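Local atomic coordinates of cystatin (Fasciola hepatica, PDB entry 6I1M), a protein that probably inhibits papain-like cysteine proteases, as expected of a secreted stefin-type cystatin of the liver fluke. Residues Gln19-Ser24 against Thr82-Pro87; Ala29-Ser34 against Gly65-Val70; Arg8-Glu13 against Tyr53-Ser58; Val70-Val73 against Lys79-Thr82. All blocks are in the same frame, centred on the assembly; numbering follows the deposited sequence.

Contact 1 (Gln19-Ser24 against Thr82-Pro87); sequences QPMILS and TSVGTP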
loop_
_atom_site.group_PDB
_atom_site.type_symbol
_atom_site.label_atom_id
_atom_site.label_comp_id
_atom_site.label_asym_id
_atom_site.label_seq_id
_atom_site.Cartn_x
_atom_site.Cartn_y
_atom_site.Cartn_z
ATOM N N GLN A 19 -3.476 2.562 5.271
ATOM C CA GLN A 19 -2.659 3.804 5.262
ATOM C C GLN A 19 -1.660 3.758 6.416
ATOM O O GLN A 19 -0.487 4.021 6.173
ATOM C CB GLN A 19 -3.497 5.082 5.230
ATOM C CG GLN A 19 -2.653 6.347 5.092
ATOM C CD GLN A 19 -2.072 6.936 6.355
ATOM O OE1 GLN A 19 -2.075 6.360 7.446
ATOM N NE2 GLN A 19 -1.564 8.147 6.207
ATOM N N PRO A 20 -2.019 3.442 7.684
ATOM C CA PRO A 20 -1.016 3.371 8.756
ATOM C C PRO A 20 0.005 2.234 8.611
ATOM O O PRO A 20 1.127 2.416 9.039
ATOM C CB PRO A 20 -1.825 3.081 10.026
ATOM C CG PRO A 20 -3.206 3.600 9.683
ATOM C CD PRO A 20 -3.385 3.272 8.221
ATOM N N MET A 21 -0.389 1.105 8.015
ATOM C CA MET A 21 0.545 -0.020 7.744
ATOM C C MET A 21 1.601 0.459 6.747
ATOM O O MET A 21 2.782 0.165 6.932
ATOM C CB MET A 21 -0.158 -1.228 7.127
ATOM C CG MET A 21 -1.085 -1.973 8.039
ATOM S SD MET A 21 -1.686 -3.446 7.156
ATOM C CE MET A 21 -3.207 -3.761 8.042
ATOM N N ILE A 22 1.181 1.151 5.699
ATOM C CA ILE A 22 2.099 1.603 4.612
ATOM C C ILE A 22 3.023 2.699 5.144
ATOM O O ILE A 22 4.229 2.659 4.813
ATOM C CB ILE A 22 1.328 1.991 3.345
ATOM C CG1 ILE A 22 0.579 0.767 2.808
ATOM C CG2 ILE A 22 2.261 2.591 2.314
ATOM C CD1 ILE A 22 -0.322 1.048 1.631
ATOM N N LEU A 23 2.496 3.602 5.968
ATOM C CA LEU A 23 3.272 4.707 6.568
ATOM C C LEU A 23 4.357 4.093 7.441
ATOM O O LEU A 23 5.534 4.455 7.269
ATOM C CB LEU A 23 2.341 5.567 7.416
ATOM C CG LEU A 23 2.981 6.728 8.186
ATOM C CD1 LEU A 23 3.965 7.510 7.330
ATOM C CD2 LEU A 23 1.897 7.664 8.715
ATOM N N SER A 24 3.946 3.183 8.326
ATOM C CA SER A 24 4.860 2.486 9.258
ATOM C C SER A 24 5.997 1.832 8.464
ATOM O O SER A 24 7.139 1.996 8.863
ATOM C CB SER A 24 4.143 1.501 10.115
ATOM O OG SER A 24 5.093 0.672 10.740
ATOM N N THR A 82 -0.817 -10.932 7.457
ATOM C CA THR A 82 -0.836 -9.711 6.619
ATOM C C THR A 82 0.594 -9.188 6.504
ATOM O O THR A 82 1.263 -9.082 7.550
ATOM C CB THR A 82 -1.761 -8.641 7.197
ATOM O OG1 THR A 82 -3.090 -9.153 7.168
ATOM C CG2 THR A 82 -1.707 -7.341 6.429
ATOM N N SER A 83 1.061 -8.920 5.286
ATOM C CA SER A 83 2.471 -8.543 5.028
ATOM C C SER A 83 2.474 -7.318 4.116
ATOM O O SER A 83 1.805 -7.360 3.065
ATOM C CB SER A 83 3.223 -9.729 4.444
ATOM O OG SER A 83 4.620 -9.475 4.342
ATOM N N VAL A 84 3.186 -6.265 4.517
ATOM C CA VAL A 84 3.498 -5.107 3.638
ATOM C C VAL A 84 4.780 -5.438 2.869
ATOM O O VAL A 84 5.792 -5.792 3.507
ATOM C CB VAL A 84 3.602 -3.793 4.433
ATOM C CG1 VAL A 84 3.752 -2.620 3.493
ATOM C CG2 VAL A 84 2.385 -3.588 5.337
ATOM N N GLY A 85 4.723 -5.350 1.546
ATOM C CA GLY A 85 5.874 -5.548 0.658
ATOM C C GLY A 85 6.908 -4.438 0.796
ATOM O O GLY A 85 6.727 -3.495 1.608
ATOM N N THR A 86 7.954 -4.521 -0.011
ATOM C CA THR A 86 8.993 -3.478 -0.138
ATOM C C THR A 86 8.474 -2.335 -0.998
ATOM O O THR A 86 8.156 -2.521 -2.182
ATOM C CB THR A 86 10.274 -4.069 -0.736
ATOM O OG1 THR A 86 10.665 -5.117 0.149
ATOM C CG2 THR A 86 11.372 -3.035 -0.859
ATOM N N PRO A 87 8.398 -1.092 -0.455
ATOM C CA PRO A 87 8.017 0.056 -1.275
ATOM C C PRO A 87 9.035 0.306 -2.397
ATOM O O PRO A 87 10.230 0.097 -2.197
ATOM C CB PRO A 87 7.982 1.212 -0.277
ATOM C CG PRO A 87 7.756 0.508 1.034
ATOM C CD PRO A 87 8.640 -0.722 0.947
#
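Met21 reaches from the helix over Val84 of the last strand and Thr82 just before it, two positions apart on the same side of the chain with Ser83 between them. Its CB rests on one methyl of the valine, with Met21 CB 3.9 Å from Val84 CG2. Farther out, the sulfur meets the threonine methyl, Met21 SD to Thr82 CG2 being 4.0 Å. The methionine puts CG beside its own backbone N (chi1 -70°) and then runs on extended, which carries the sulfur past Val84 to Thr82; there the two side chains cross at about a right angle. Val84 offers CG2, the branch anti to its carbonyl carbon, and this methyl also approaches the helix backbone at Met21 O, 4.1 Å away. The side-chain contacts are apolar and lie at the surface, along the margin between helix and sheet. One turn on, Lys25 NZ donates to Val84 O, adding a polar tie between the same two elements. Ile22, next to Met21, turns instead into the core, where it packs on Val69, Phe55 and Val57. A long helix wrapped by a curved antiparallel sheet is the hallmark of the cystatin fold, and here the helix meets the outermost strand, 83-90.

Contact 2 (Ala29-Ser34 against Gly65-Val70); sequences AGSVVS and GCWEVV. Unlike the reference sequence in segment 29-34: Val33 (reference Glu).
Trp67 carries the whole of this contact from the strand side, its indole reaching across to Ser31 and Val32 in the loop that follows the helix. Walking along 65-70, Gly65 leads into the strand and Cys66 is tied by a disulfide to Cys92, so the backbone just before the tryptophan is covalently joined to the C-terminal end. At Trp67, CG stands beside the backbone N (chi1 -64°) and the six-membered ring extends toward Val32. The valine methyl CG1 sits obliquely to the ring, 3.6 Å from Trp67 CH2, and the two side chains slide past each other in opposite directions. The backbone carbonyl of the preceding serine also comes in obliquely, with Ser31 O 3.8 Å from Trp67 CZ2. On the pyrrole side, Trp67 NE1 donates to a water 3.2 Å away that lies in the ring plane; the same water is 3.2 Å from Ser31 OG. Farther along, Val69 turns to Ile22 of the helix and Val84 of the next strand. Leu26 touches Ser31, Val32 and Trp67 alike. Chemically, the indole is thus divided: its benzene part packs on the Val32 methyl and beside the Ser31 carbonyl, while its N-H is satisfied by the water bridging to Ser31 OG.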
loop_
_atom_site.group_PDB
_atom_site.type_symbol
_atom_site.label_atom_id
_atom_site.label_comp_id
_atom_site.label_asym_id
_atom_site.label_seq_id
_atom_site.Cartn_x
_atom_site.Cartn_y
_atom_site.Cartn_z
ATOM N N ALA A 29 11.666 1.829 6.940
ATOM C CA ALA A 29 12.663 1.664 5.848
ATOM C C ALA A 29 13.486 2.944 5.627
ATOM O O ALA A 29 14.369 2.924 4.731
ATOM C CB ALA A 29 11.962 1.254 4.569
ATOM N N GLY A 30 13.212 4.029 6.370
ATOM C CA GLY A 30 13.971 5.289 6.258
ATOM C C GLY A 30 13.551 6.086 5.038
ATOM O O GLY A 30 14.246 7.032 4.676
ATOM N N SER A 31 12.427 5.745 4.424
ATOM C CA SER A 31 11.968 6.372 3.165
ATOM C C SER A 31 11.254 7.701 3.431
ATOM O O SER A 31 11.249 8.554 2.521
ATOM C CB SER A 31 11.102 5.448 2.400
ATOM O OG SER A 31 11.833 4.331 1.965
ATOM N N VAL A 32 10.580 7.831 4.571
ATOM C CA VAL A 32 9.831 9.072 4.917
ATOM C C VAL A 32 10.148 9.426 6.376
ATOM O O VAL A 32 10.600 8.550 7.151
ATOM C CB VAL A 32 8.318 8.921 4.642
ATOM C CG1 VAL A 32 7.995 8.549 3.188
ATOM C CG2 VAL A 32 7.678 7.921 5.573
ATOM N N VAL A 33 9.957 10.686 6.730
ATOM C CA VAL A 33 10.076 11.179 8.127
ATOM C C VAL A 33 8.735 10.966 8.840
ATOM O O VAL A 33 7.697 10.748 8.170
ATOM C CB VAL A 33 10.546 12.647 8.170
ATOM C CG1 VAL A 33 11.963 12.785 7.626
ATOM C CG2 VAL A 33 9.579 13.577 7.453
ATOM N N SER A 34 8.763 11.013 10.168
ATOM C CA SER A 34 7.636 10.611 11.042
ATOM C C SER A 34 6.431 11.533 10.811
ATOM O O SER A 34 5.288 11.048 10.980
ATOM C CB SER A 34 8.062 10.583 12.488
ATOM O OG SER A 34 8.513 11.861 12.890
ATOM N N GLY A 65 6.886 12.665 -3.227
ATOM C CA GLY A 65 7.224 11.518 -4.073
ATOM C C GLY A 65 6.114 10.509 -3.955
ATOM O O GLY A 65 5.243 10.676 -3.057
ATOM N N CYS A 66 6.139 9.536 -4.847
ATOM C CA CYS A 66 5.142 8.462 -4.929
ATOM C C CYS A 66 5.891 7.141 -4.831
ATOM O O CYS A 66 7.048 7.046 -5.297
ATOM C CB CYS A 66 4.324 8.549 -6.208
ATOM S SG CYS A 66 3.127 9.914 -6.179
ATOM N N TRP A 67 5.232 6.181 -4.191
ATOM C CA TRP A 67 5.714 4.798 -4.015
ATOM C C TRP A 67 4.606 3.838 -4.439
ATOM O O TRP A 67 3.388 4.190 -4.323
ATOM C CB TRP A 67 6.142 4.563 -2.573
ATOM C CG TRP A 67 7.312 5.357 -2.070
ATOM C CD1 TRP A 67 8.588 4.894 -1.890
ATOM C CD2 TRP A 67 7.298 6.686 -1.517
ATOM N NE1 TRP A 67 9.360 5.840 -1.274
ATOM C CE2 TRP A 67 8.610 6.965 -1.069
ATOM C CE3 TRP A 67 6.321 7.681 -1.387
ATOM C CZ2 TRP A 67 8.963 8.184 -0.489
ATOM C CZ3 TRP A 67 6.670 8.890 -0.823
ATOM C CH2 TRP A 67 7.975 9.139 -0.387
ATOM N N GLU A 68 5.001 2.698 -4.971
ATOM C CA GLU A 68 4.098 1.538 -5.143
ATOM C C GLU A 68 4.402 0.575 -3.999
ATOM O O GLU A 68 5.585 0.302 -3.762
ATOM C CB GLU A 68 4.300 0.940 -6.529
ATOM C CG GLU A 68 3.669 -0.413 -6.713
ATOM C CD GLU A 68 3.979 -0.979 -8.084
ATOM O OE1 GLU A 68 3.623 -0.295 -9.086
ATOM O OE2 GLU A 68 4.617 -2.069 -8.150
ATOM N N VAL A 69 3.371 0.107 -3.299
ATOM C CA VAL A 69 3.520 -0.806 -2.131
ATOM C C VAL A 69 2.439 -1.871 -2.248
ATOM O O VAL A 69 1.260 -1.508 -2.279
ATOM C CB VAL A 69 3.385 -0.063 -0.790
ATOM C CG1 VAL A 69 3.801 -0.946 0.389
ATOM C CG2 VAL A 69 4.166 1.244 -0.775
ATOM N N VAL A 70 2.837 -3.134 -2.259
ATOM C CA VAL A 70 1.911 -4.293 -2.240
ATOM C C VAL A 70 1.708 -4.774 -0.802
ATOM O O VAL A 70 2.690 -4.994 -0.100
ATOM C CB VAL A 70 2.419 -5.412 -3.157
ATOM C CG1 VAL A 70 1.398 -6.530 -3.251
ATOM C CG2 VAL A 70 2.771 -4.875 -4.536
HETATM O O HOH W 1 12.507 5.987 -0.661
#

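Contact 3 (Arg8-Glu13 against Tyr53-Ser58); sequences RSVTPE and YKFKVS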
loop_
_atom_site.group_PDB
_atom_site.type_symbol
_atom_site.label_atom_id
_atom_site.label_comp_id
_atom_site.label_asym_id
_atom_site.label_seq_id
_atom_site.Cartn_x
_atom_site.Cartn_y
_atom_site.Cartn_z
ATOM N N ARG A 8 -8.314 1.488 -8.880
ATOM C CA ARG A 8 -9.639 2.062 -8.546
ATOM C C ARG A 8 -9.468 2.958 -7.329
ATOM O O ARG A 8 -8.391 2.912 -6.659
ATOM C CB ARG A 8 -10.668 0.956 -8.281
ATOM C CG ARG A 8 -10.276 0.022 -7.143
ATOM C CD ARG A 8 -11.454 -0.715 -6.541
ATOM N NE ARG A 8 -11.071 -1.760 -5.594
ATOM C CZ ARG A 8 -10.770 -1.573 -4.313
ATOM N NH1 ARG A 8 -10.785 -0.368 -3.764
ATOM N NH2 ARG A 8 -10.452 -2.607 -3.564
ATOM N N SER A 9 -10.525 3.681 -6.980
ATOM C CA SER A 9 -10.534 4.506 -5.751
ATOM C C SER A 9 -10.499 3.579 -4.523
ATOM O O SER A 9 -11.024 2.438 -4.586
ATOM C CB SER A 9 -11.685 5.495 -5.727
ATOM O OG SER A 9 -12.921 4.821 -5.616
ATOM N N VAL A 10 -9.827 4.052 -3.468
ATOM C CA VAL A 10 -9.661 3.350 -2.171
ATOM C C VAL A 10 -10.872 3.662 -1.293
ATOM O O VAL A 10 -11.236 4.843 -1.179
ATOM C CB VAL A 10 -8.359 3.771 -1.476
ATOM C CG1 VAL A 10 -8.141 2.996 -0.188
ATOM C CG2 VAL A 10 -7.149 3.645 -2.394
ATOM N N THR A 11 -11.416 2.658 -0.626
ATOM C CA THR A 11 -12.605 2.818 0.242
ATOM C C THR A 11 -12.165 3.408 1.574
ATOM O O THR A 11 -11.002 3.277 1.988
ATOM C CB THR A 11 -13.350 1.492 0.459
ATOM O OG1 THR A 11 -12.527 0.697 1.305
ATOM C CG2 THR A 11 -13.673 0.767 -0.834
ATOM N N PRO A 12 -13.106 4.023 2.321
ATOM C CA PRO A 12 -12.781 4.553 3.637
ATOM C C PRO A 12 -12.125 3.506 4.538
ATOM O O PRO A 12 -11.201 3.826 5.244
ATOM C CB PRO A 12 -14.146 5.001 4.162
ATOM C CG PRO A 12 -14.911 5.367 2.896
ATOM C CD PRO A 12 -14.490 4.300 1.909
ATOM N N GLU A 13 -12.666 2.295 4.539
ATOM C CA GLU A 13 -12.239 1.194 5.439
ATOM C C GLU A 13 -10.831 0.730 5.031
ATOM O O GLU A 13 -10.012 0.447 5.948
ATOM C CB GLU A 13 -13.284 0.072 5.389
ATOM C CG GLU A 13 -14.677 0.505 5.842
ATOM C CD GLU A 13 -15.673 0.895 4.743
ATOM O OE1 GLU A 13 -15.251 1.259 3.634
ATOM O OE2 GLU A 13 -16.878 0.828 5.007
ATOM N N TYR A 53 -3.120 -6.272 -2.446
ATOM C CA TYR A 53 -3.523 -4.861 -2.660
ATOM C C TYR A 53 -2.281 -4.092 -3.084
ATOM O O TYR A 53 -1.406 -3.905 -2.249
ATOM C CB TYR A 53 -4.106 -4.235 -1.403
ATOM C CG TYR A 53 -5.403 -4.829 -0.951
ATOM C CD1 TYR A 53 -5.415 -5.962 -0.152
ATOM C CD2 TYR A 53 -6.617 -4.242 -1.284
ATOM C CE1 TYR A 53 -6.609 -6.522 0.270
ATOM C CE2 TYR A 53 -7.813 -4.787 -0.863
ATOM C CZ TYR A 53 -7.812 -5.931 -0.079
ATOM O OH TYR A 53 -8.988 -6.464 0.392
ATOM N N LYS A 54 -2.231 -3.671 -4.340
ATOM C CA LYS A 54 -1.162 -2.785 -4.847
ATOM C C LYS A 54 -1.650 -1.341 -4.808
ATOM O O LYS A 54 -2.542 -0.940 -5.626
ATOM C CB LYS A 54 -0.754 -3.154 -6.265
ATOM C CG LYS A 54 0.504 -2.448 -6.737
ATOM C CD LYS A 54 0.545 -2.371 -8.226
ATOM C CE LYS A 54 0.717 -3.717 -8.878
ATOM N NZ LYS A 54 0.460 -3.623 -10.332
ATOM N N PHE A 55 -1.047 -0.584 -3.908
ATOM C CA PHE A 55 -1.309 0.855 -3.692
ATOM C C PHE A 55 -0.284 1.696 -4.443
ATOM O O PHE A 55 0.895 1.377 -4.453
ATOM C CB PHE A 55 -1.238 1.137 -2.203
ATOM C CG PHE A 55 -2.407 0.545 -1.478
ATOM C CD1 PHE A 55 -3.653 1.160 -1.556
ATOM C CD2 PHE A 55 -2.261 -0.608 -0.719
ATOM C CE1 PHE A 55 -4.732 0.635 -0.868
ATOM C CE2 PHE A 55 -3.348 -1.129 -0.025
ATOM C CZ PHE A 55 -4.573 -0.506 -0.108
ATOM N N LYS A 56 -0.748 2.792 -5.031
ATOM C CA LYS A 56 0.108 3.952 -5.358
ATOM C C LYS A 56 -0.148 5.013 -4.283
ATOM O O LYS A 56 -1.315 5.405 -4.113
ATOM C CB LYS A 56 -0.226 4.457 -6.756
ATOM C CG LYS A 56 0.750 5.484 -7.285
ATOM C CD LYS A 56 0.445 5.886 -8.708
ATOM C CE LYS A 56 1.023 7.240 -9.063
ATOM N NZ LYS A 56 1.922 7.141 -10.237
ATOM N N VAL A 57 0.901 5.412 -3.569
ATOM C CA VAL A 57 0.827 6.341 -2.406
ATOM C C VAL A 57 1.650 7.589 -2.739
ATOM O O VAL A 57 2.674 7.461 -3.424
ATOM C CB VAL A 57 1.265 5.645 -1.103
ATOM C CG1 VAL A 57 0.496 4.344 -0.897
ATOM C CG2 VAL A 57 2.768 5.387 -1.027
ATOM N N SER A 58 1.192 8.742 -2.254
ATOM C CA SER A 58 1.811 10.077 -2.457
ATOM C C SER A 58 2.120 10.711 -1.099
ATOM O O SER A 58 1.261 10.663 -0.196
ATOM C CB SER A 58 0.907 10.972 -3.251
ATOM O OG SER A 58 1.451 12.269 -3.306
#
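Val10 and Phe55 mark the closest approach of the two backbones, their CA atoms 8.8 Å apart, so the segment leading into the helix meets strand 53-58 through side chains. The valine sends CG2 to the rim of the phenylalanine ring, near its plane, with Val10 CG2 4.2 Å from Phe55 CE1. With CG1 anti to the backbone N (chi1 -177°), the other branch, CG2, is the one that meets the ring, and the two side chains cross at about a right angle. Two residues earlier on both segments, Arg8 NH2 lies at the edge of the tyrosine ring, 4.4 Å from Tyr53 CE2, a loose approach in which the guanidinium is set obliquely to that atom. In the cystatin fold the sheet wraps round the helix, and this contact is found where the N-terminal segment passes into that helix, with Thr11 at the N-cap. Phe18, about two turns along the helix, meets the rings of both Tyr53 and Phe55. The guanidinium is held chiefly by polar partners. Arg8 NH1 donates to Ser9 O at 2.9 Å with an N-H...O angle of 150°, the acceptor lying close to the guanidinium plane, while NH2 forms a salt bridge with Glu14 OE2. The Thr11 side chain caps a backbone N of the first turn and Glu14 OE1 accepts from Thr11 N, the reciprocal pattern of a capping box.

Contact 4 (Val70-Val73 against Lys79-Thr82); sequences VVFV and KSAT
Phe72 and Thr82 meet where strand 66-74 and the loop returning from it converge, at the loop end of the hairpin formed by strands 66-74 and 83-90 of the cystatin sheet. The closest touch is a CA-H...O contact, Thr82 CA to Phe72 O at 3.1 Å, with an angle of 144° at the hydrogen. The same carbonyl oxygen also lies 3.5 Å from the threonine methyl, Thr82 CG2, so it is flanked by carbon on this side. That methyl also faces the core side of the strand: Thr82 CG2 is 4.0 Å from Val71 CG1, the two side chains crossing obliquely. On the other side of the strand the phenylalanine ring extends alongside the loop. Its CG is anti to the backbone N (chi1 178°), and this directs the ring edge to the serine hydroxyl, Phe72 CE2 being 4.0 Å from Ser80 OG in one of two conformers of Ser80, so this approach is tentative. The backbone oxygen of the next residue comes to the ring obliquely, Ala81 O lying 3.9 Å from Phe72 CD2. In the second shell, the backbone pairing of Phe72 with Ser83 sets the strand beside the start of 83-90, and Phe18 of the helix covers Val71 and Val73. Pro74 touches both Ser80 and Thr82. In the conformer that borders the phenylalanine, Ser80 OG and Ser78 OG share a hydrogen bond.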
loop_
_atom_site.group_PDB
_atom_site.type_symbol
_atom_site.label_atom_id
_atom_site.label_comp_id
_atom_site.label_asym_id
_atom_site.label_seq_id
_atom_site.Cartn_x
_atom_site.Cartn_y
_atom_site.Cartn_z
ATOM N N VAL A 70 2.837 -3.134 -2.259
ATOM C CA VAL A 70 1.911 -4.293 -2.240
ATOM C C VAL A 70 1.708 -4.774 -0.802
ATOM O O VAL A 70 2.690 -4.994 -0.100
ATOM C CB VAL A 70 2.419 -5.412 -3.157
ATOM C CG1 VAL A 70 1.398 -6.530 -3.251
ATOM C CG2 VAL A 70 2.771 -4.875 -4.536
ATOM N N VAL A 71 0.449 -4.898 -0.380
ATOM C CA VAL A 71 0.062 -5.535 0.914
ATOM C C VAL A 71 -0.704 -6.825 0.603
ATOM O O VAL A 71 -1.720 -6.734 -0.105
ATOM C CB VAL A 71 -0.800 -4.603 1.775
ATOM C CG1 VAL A 71 -1.154 -5.254 3.103
ATOM C CG2 VAL A 71 -0.138 -3.249 1.987
ATOM N N PHE A 72 -0.256 -7.939 1.182
ATOM C CA PHE A 72 -0.906 -9.262 1.173
ATOM C C PHE A 72 -1.784 -9.413 2.421
ATOM O O PHE A 72 -1.304 -9.323 3.580
ATOM C CB PHE A 72 0.134 -10.374 1.097
ATOM C CG PHE A 72 -0.489 -11.745 1.145
ATOM C CD1 PHE A 72 -1.375 -12.152 0.152
ATOM C CD2 PHE A 72 -0.266 -12.591 2.222
ATOM C CE1 PHE A 72 -1.936 -13.419 0.196
ATOM C CE2 PHE A 72 -0.887 -13.831 2.283
ATOM C CZ PHE A 72 -1.724 -14.236 1.273
ATOM N N VAL A 73 -3.066 -9.664 2.184
ATOM C CA VAL A 73 -4.056 -10.032 3.234
ATOM C C VAL A 73 -4.396 -11.505 3.026
ATOM O O VAL A 73 -5.066 -11.863 2.065
ATOM C CB VAL A 73 -5.312 -9.148 3.164
ATOM C CG1 VAL A 73 -6.347 -9.548 4.190
ATOM C CG2 VAL A 73 -4.957 -7.683 3.299
ATOM N N LYS A 79 -1.940 -19.946 8.051
ATOM C CA LYS A 79 -0.910 -19.676 9.087
ATOM C C LYS A 79 -0.204 -18.356 8.762
ATOM O O LYS A 79 0.543 -17.856 9.645
ATOM C CB LYS A 79 0.112 -20.819 9.184
ATOM C CG LYS A 79 -0.470 -22.211 9.388
ATOM C CD LYS A 79 -1.248 -22.393 10.680
ATOM C CE LYS A 79 -1.874 -23.771 10.783
ATOM N NZ LYS A 79 -2.184 -24.140 12.186
ATOM N N SER A 80 -0.418 -17.813 7.560
ATOM C CA SER A 80 0.303 -16.617 7.051
ATOM C C SER A 80 -0.333 -15.344 7.620
ATOM O O SER A 80 -1.551 -15.347 7.862
ATOM C CB SER A 80 0.355 -16.598 5.539
ATOM O OG SER A 80 -0.930 -16.812 4.975
ATOM N N ALA A 81 0.489 -14.318 7.825
ATOM C CA ALA A 81 0.086 -12.995 8.344
ATOM C C ALA A 81 -0.083 -12.007 7.184
ATOM O O ALA A 81 0.440 -12.256 6.061
ATOM C CB ALA A 81 1.117 -12.499 9.345
ATOM N N THR A 82 -0.817 -10.932 7.457
ATOM C CA THR A 82 -0.836 -9.711 6.619
ATOM C C THR A 82 0.594 -9.188 6.504
ATOM O O THR A 82 1.263 -9.082 7.550
ATOM C CB THR A 82 -1.761 -8.641 7.197
ATOM O OG1 THR A 82 -3.090 -9.153 7.168
ATOM C CG2 THR A 82 -1.707 -7.341 6.429
#

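In the fold
All four contacts belong to one cystatin unit, a helix wrapped by an antiparallel sheet. Contact 1 brings helix 12-28 to strand 83-90; contact 3 brings the segment leading into that helix to strand 50-59. Their centres are about 12 Å apart, and Ile22 against Phe55 joins them in the core. The centre of contact 2 lies about 9 Å from that of contact 1, and contact 2 is nested in the loop closed by contact 1. Contacts 2 and 4 share strand 66-74 through Val70, with centres about 19 Å apart. Contact 4 shares Thr82 with contact 1 and comes after contact 3 in the chain. Together they tie both flanks of the helix and the 74-82 loop to three neighbouring strands, holding together the compact body of a cystatin.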